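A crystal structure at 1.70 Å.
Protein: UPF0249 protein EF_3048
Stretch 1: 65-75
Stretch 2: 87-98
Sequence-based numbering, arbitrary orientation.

Stretch 1 65-75: LTLTLNQAKPI
Stretch 2 (87-98) EAGYFWHQSIFE

What fills the centre of the contact? Phe91 does: its CA-to-CB bond points toward the first stretch, and its ring (chi1 m, -75°; chi2 -66°) is buried in a curl of backbone. Leu67 N lies over one face and Pro74 N over the opposite one. Pro74, its ring C-gamma endo, sets CD 4.1 Å from the Phe91 ring centroid, 9° off the normal, and its CA lies 3.4 Å from Phe91 CZ. Leu67 O approaches Phe91 CD1 to 3.2 Å, while Leu69 O sits at the ring edge, 3.9 Å from Phe91 CD2.

How does the second aromatic, Phe97, join in? Its chi1 is p (88°), in a weakly bonded helix spanning about 94-97. Thr68, also p, lays CG2 over the face, 3.9 Å from the Phe97 ring centroid, and Leu67 (m, t) brings CD1 to 3.9 Å from Phe97 CE2. Nearby, Thr68 CA makes a CA-H...O contact of 3.4 Å with Trp92 O.

What fixes the backbone register? No regular strand pairing does; a single direct hydrogen bond crosses, Phe91 N to Ala72 O, 3.0 Å and 162°. Lys73 CA lies 4.4 Å from Tyr90 CA, and Thr68 CA lies 5.1 Å from Phe91 CA. A type II turn runs from Leu69 to Ala72, closed by Ala72 N to Leu69 O at 3.2 Å; Gln71 has phi/psi 68/24. Water 1 donates to Leu69 O (2.5 Å) and Phe91 O (2.7 Å), bridging the stretches.

How does the contact end at its polar edge? Lys73 extends (m, t, t, t) across Tyr90 (m, chi2 81°), its CE 3.9 Å from the Tyr90 ring centroid. Water 2 then links Lys73 NZ to Ala88 O, 2.9 Å from each. Gly89, at phi/psi 98/5, suits its backbone: a CB there would be jammed against the carbonyl O of Ala88, and an ideal Gly89 CB would also lie 3.6 Å from Lys73 CE.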

# COMPACT_ATOMS: atom_id res chain seq x y z
N LEU A 65 17.69 -8.33 -22.10
CA LEU A 65 19.14 -8.54 -22.11
C LEU A 65 19.83 -7.56 -23.05
O LEU A 65 19.20 -7.12 -24.01
CB LEU A 65 19.47 -9.97 -22.54
CG LEU A 65 18.88 -11.10 -21.70
CD1 LEU A 65 19.13 -12.40 -22.47
CD2 LEU A 65 19.48 -11.17 -20.31
N THR A 66 21.09 -7.22 -22.81
CA THR A 66 21.85 -6.32 -23.65
C THR A 66 23.35 -6.64 -23.71
O THR A 66 23.96 -7.19 -22.79
CB THR A 66 21.68 -4.85 -23.18
OG1 THR A 66 22.28 -3.98 -24.15
CG2 THR A 66 22.37 -4.65 -21.85
N LEU A 67 23.91 -6.26 -24.85
CA LEU A 67 25.32 -6.23 -25.10
C LEU A 67 25.78 -4.87 -25.62
O LEU A 67 26.96 -4.68 -25.88
CB LEU A 67 25.72 -7.29 -26.14
CG LEU A 67 25.59 -8.74 -25.69
CD1 LEU A 67 25.90 -9.70 -26.83
CD2 LEU A 67 26.50 -9.04 -24.51
N THR A 68 24.84 -3.92 -25.77
CA THR A 68 25.14 -2.71 -26.53
C THR A 68 24.54 -1.46 -25.91
O THR A 68 24.46 -0.42 -26.57
CB THR A 68 24.58 -2.85 -27.97
OG1 THR A 68 23.16 -2.97 -27.89
CG2 THR A 68 25.06 -4.11 -28.68
N LEU A 69 24.08 -1.53 -24.66
CA LEU A 69 23.40 -0.38 -24.06
C LEU A 69 24.40 0.78 -23.93
O LEU A 69 25.42 0.69 -23.26
CB LEU A 69 22.79 -0.72 -22.72
CG LEU A 69 21.98 0.32 -21.95
CD1 LEU A 69 20.67 0.65 -22.65
CD2 LEU A 69 21.67 -0.16 -20.54
N ASN A 70 24.04 1.86 -24.61
CA ASN A 70 24.83 3.07 -24.59
C ASN A 70 25.05 3.52 -23.15
O ASN A 70 24.12 3.59 -22.37
CB ASN A 70 24.15 4.13 -25.45
CG ASN A 70 24.93 5.41 -25.59
OD1 ASN A 70 24.35 6.45 -25.28
ND2 ASN A 70 26.18 5.41 -26.04
N GLN A 71 26.30 3.78 -22.82
CA GLN A 71 26.79 4.40 -21.62
C GLN A 71 26.60 3.55 -20.38
O GLN A 71 26.56 4.01 -19.24
CB GLN A 71 26.12 5.77 -21.44
CG GLN A 71 26.62 6.78 -22.49
CD GLN A 71 25.77 8.04 -22.42
OE1 GLN A 71 25.15 8.43 -23.41
NE2 GLN A 71 25.73 8.62 -21.23
N ALA A 72 26.50 2.24 -20.62
CA ALA A 72 26.39 1.32 -19.49
C ALA A 72 27.49 0.26 -19.56
O ALA A 72 28.12 0.08 -20.60
CB ALA A 72 25.03 0.67 -19.48
N LYS A 73 27.68 -0.40 -18.45
CA LYS A 73 28.66 -1.45 -18.29
C LYS A 73 27.93 -2.78 -18.06
O LYS A 73 26.80 -2.81 -17.59
CB LYS A 73 29.56 -1.17 -17.09
CG LYS A 73 30.26 0.18 -17.11
CD LYS A 73 31.24 0.31 -15.96
CE LYS A 73 32.34 1.29 -16.30
NZ LYS A 73 33.37 1.38 -15.25
N PRO A 74 28.57 -3.90 -18.35
CA PRO A 74 27.98 -5.18 -17.97
C PRO A 74 27.88 -5.33 -16.46
O PRO A 74 28.55 -4.65 -15.68
CB PRO A 74 28.95 -6.22 -18.52
CG PRO A 74 30.08 -5.49 -19.15
CD PRO A 74 29.85 -4.02 -19.05
N ILE A 75 27.05 -6.28 -16.05
CA ILE A 75 26.93 -6.71 -14.66
C ILE A 75 28.24 -7.27 -14.11
O ILE A 75 28.71 -6.97 -13.01
CB ILE A 75 25.82 -7.76 -14.55
CG1 ILE A 75 24.42 -7.28 -15.00
CG2 ILE A 75 25.74 -8.31 -13.14
CD1 ILE A 75 24.00 -6.09 -14.14
N GLU A 87 37.45 0.27 -24.24
CA GLU A 87 38.60 0.52 -23.38
C GLU A 87 38.25 1.00 -21.98
O GLU A 87 39.04 0.78 -21.05
CB GLU A 87 39.51 1.57 -24.05
CG GLU A 87 39.03 3.00 -23.76
CD GLU A 87 39.83 4.03 -24.53
OE1 GLU A 87 41.06 3.89 -24.57
OE2 GLU A 87 39.23 4.98 -25.08
N ALA A 88 37.09 1.65 -21.82
CA ALA A 88 36.75 2.15 -20.48
C ALA A 88 35.75 1.24 -19.78
O ALA A 88 35.26 1.55 -18.68
CB ALA A 88 36.23 3.58 -20.55
N GLY A 89 35.41 0.09 -20.39
CA GLY A 89 34.59 -0.88 -19.67
C GLY A 89 33.11 -0.81 -20.01
O GLY A 89 32.33 -1.53 -19.41
N TYR A 90 32.72 0.02 -20.97
CA TYR A 90 31.33 0.13 -21.39
C TYR A 90 31.02 -0.83 -22.53
O TYR A 90 31.92 -1.19 -23.29
CB TYR A 90 31.02 1.58 -21.82
CG TYR A 90 31.22 2.50 -20.63
CD1 TYR A 90 32.49 2.92 -20.28
CD2 TYR A 90 30.14 2.91 -19.85
CE1 TYR A 90 32.72 3.75 -19.20
CE2 TYR A 90 30.36 3.74 -18.76
CZ TYR A 90 31.63 4.15 -18.45
OH TYR A 90 31.86 4.97 -17.36
N PHE A 91 29.77 -1.23 -22.68
CA PHE A 91 29.39 -2.11 -23.78
C PHE A 91 29.79 -1.51 -25.13
O PHE A 91 29.63 -0.31 -25.30
CB PHE A 91 27.88 -2.34 -23.81
CG PHE A 91 27.32 -3.28 -22.76
CD1 PHE A 91 27.65 -4.62 -22.75
CD2 PHE A 91 26.45 -2.81 -21.78
CE1 PHE A 91 27.13 -5.50 -21.82
CE2 PHE A 91 25.92 -3.69 -20.86
CZ PHE A 91 26.24 -5.03 -20.87
N TRP A 92 30.27 -2.32 -26.05
CA TRP A 92 30.50 -1.98 -27.44
C TRP A 92 29.24 -1.43 -28.11
O TRP A 92 28.14 -1.89 -27.81
CB TRP A 92 30.95 -3.22 -28.22
CG TRP A 92 32.34 -3.69 -27.98
CD1 TRP A 92 32.77 -4.89 -27.51
CD2 TRP A 92 33.53 -2.92 -28.23
NE1 TRP A 92 34.15 -4.92 -27.44
CE2 TRP A 92 34.63 -3.72 -27.88
CE3 TRP A 92 33.73 -1.63 -28.72
CZ2 TRP A 92 35.95 -3.26 -28.00
CZ3 TRP A 92 35.03 -1.18 -28.84
CH2 TRP A 92 36.11 -1.99 -28.48
N HIS A 93 29.39 -0.49 -29.04
CA HIS A 93 28.28 0.05 -29.82
C HIS A 93 27.68 -1.02 -30.72
O HIS A 93 28.43 -1.90 -31.18
CB HIS A 93 28.77 1.22 -30.69
CG HIS A 93 27.66 2.07 -31.23
ND1 HIS A 93 27.25 2.05 -32.53
CD2 HIS A 93 26.86 3.00 -30.65
CE1 HIS A 93 26.26 2.88 -32.77
NE2 HIS A 93 26.00 3.48 -31.62
N GLN A 94 26.38 -0.99 -30.97
CA GLN A 94 25.74 -2.06 -31.73
C GLN A 94 26.40 -2.23 -33.10
O GLN A 94 26.48 -3.34 -33.63
CB GLN A 94 24.23 -1.86 -31.91
CG GLN A 94 23.83 -0.84 -32.96
N SER A 95 26.87 -1.13 -33.66
CA SER A 95 27.48 -1.14 -34.98
C SER A 95 28.72 -2.03 -34.99
O SER A 95 29.07 -2.57 -36.04
CB SER A 95 27.92 0.26 -35.44
OG SER A 95 29.23 0.52 -34.93
N ILE A 96 29.39 -2.20 -33.85
CA ILE A 96 30.63 -2.98 -33.94
C ILE A 96 30.72 -4.16 -32.99
O ILE A 96 31.77 -4.81 -32.96
CB ILE A 96 31.84 -2.05 -33.72
CG1 ILE A 96 31.72 -1.15 -32.49
CG2 ILE A 96 32.11 -1.23 -34.99
CD1 ILE A 96 33.00 -1.00 -31.70
N PHE A 97 29.67 -4.47 -32.22
CA PHE A 97 29.78 -5.47 -31.18
C PHE A 97 29.89 -6.91 -31.71
O PHE A 97 30.59 -7.71 -31.08
CB PHE A 97 28.58 -5.40 -30.22
CG PHE A 97 27.38 -6.23 -30.64
CD1 PHE A 97 26.47 -5.75 -31.57
CD2 PHE A 97 27.18 -7.49 -30.10
CE1 PHE A 97 25.38 -6.49 -31.95
CE2 PHE A 97 26.08 -8.24 -30.47
CZ PHE A 97 25.18 -7.74 -31.39
N GLU A 98 29.19 -7.18 -32.81
CA GLU A 98 29.03 -8.57 -33.26
C GLU A 98 30.37 -9.26 -33.44
O GLU A 98 30.51 -10.44 -33.14
CB GLU A 98 28.21 -8.62 -34.54
CG GLU A 98 27.79 -10.03 -34.89
CD GLU A 98 27.14 -10.17 -36.24
OE1 GLU A 98 27.13 -9.21 -37.04
OE2 GLU A 98 26.62 -11.28 -36.50
O HOH W 1 27.62 1.22 -24.32
O HOH W 2 34.99 3.39 -16.47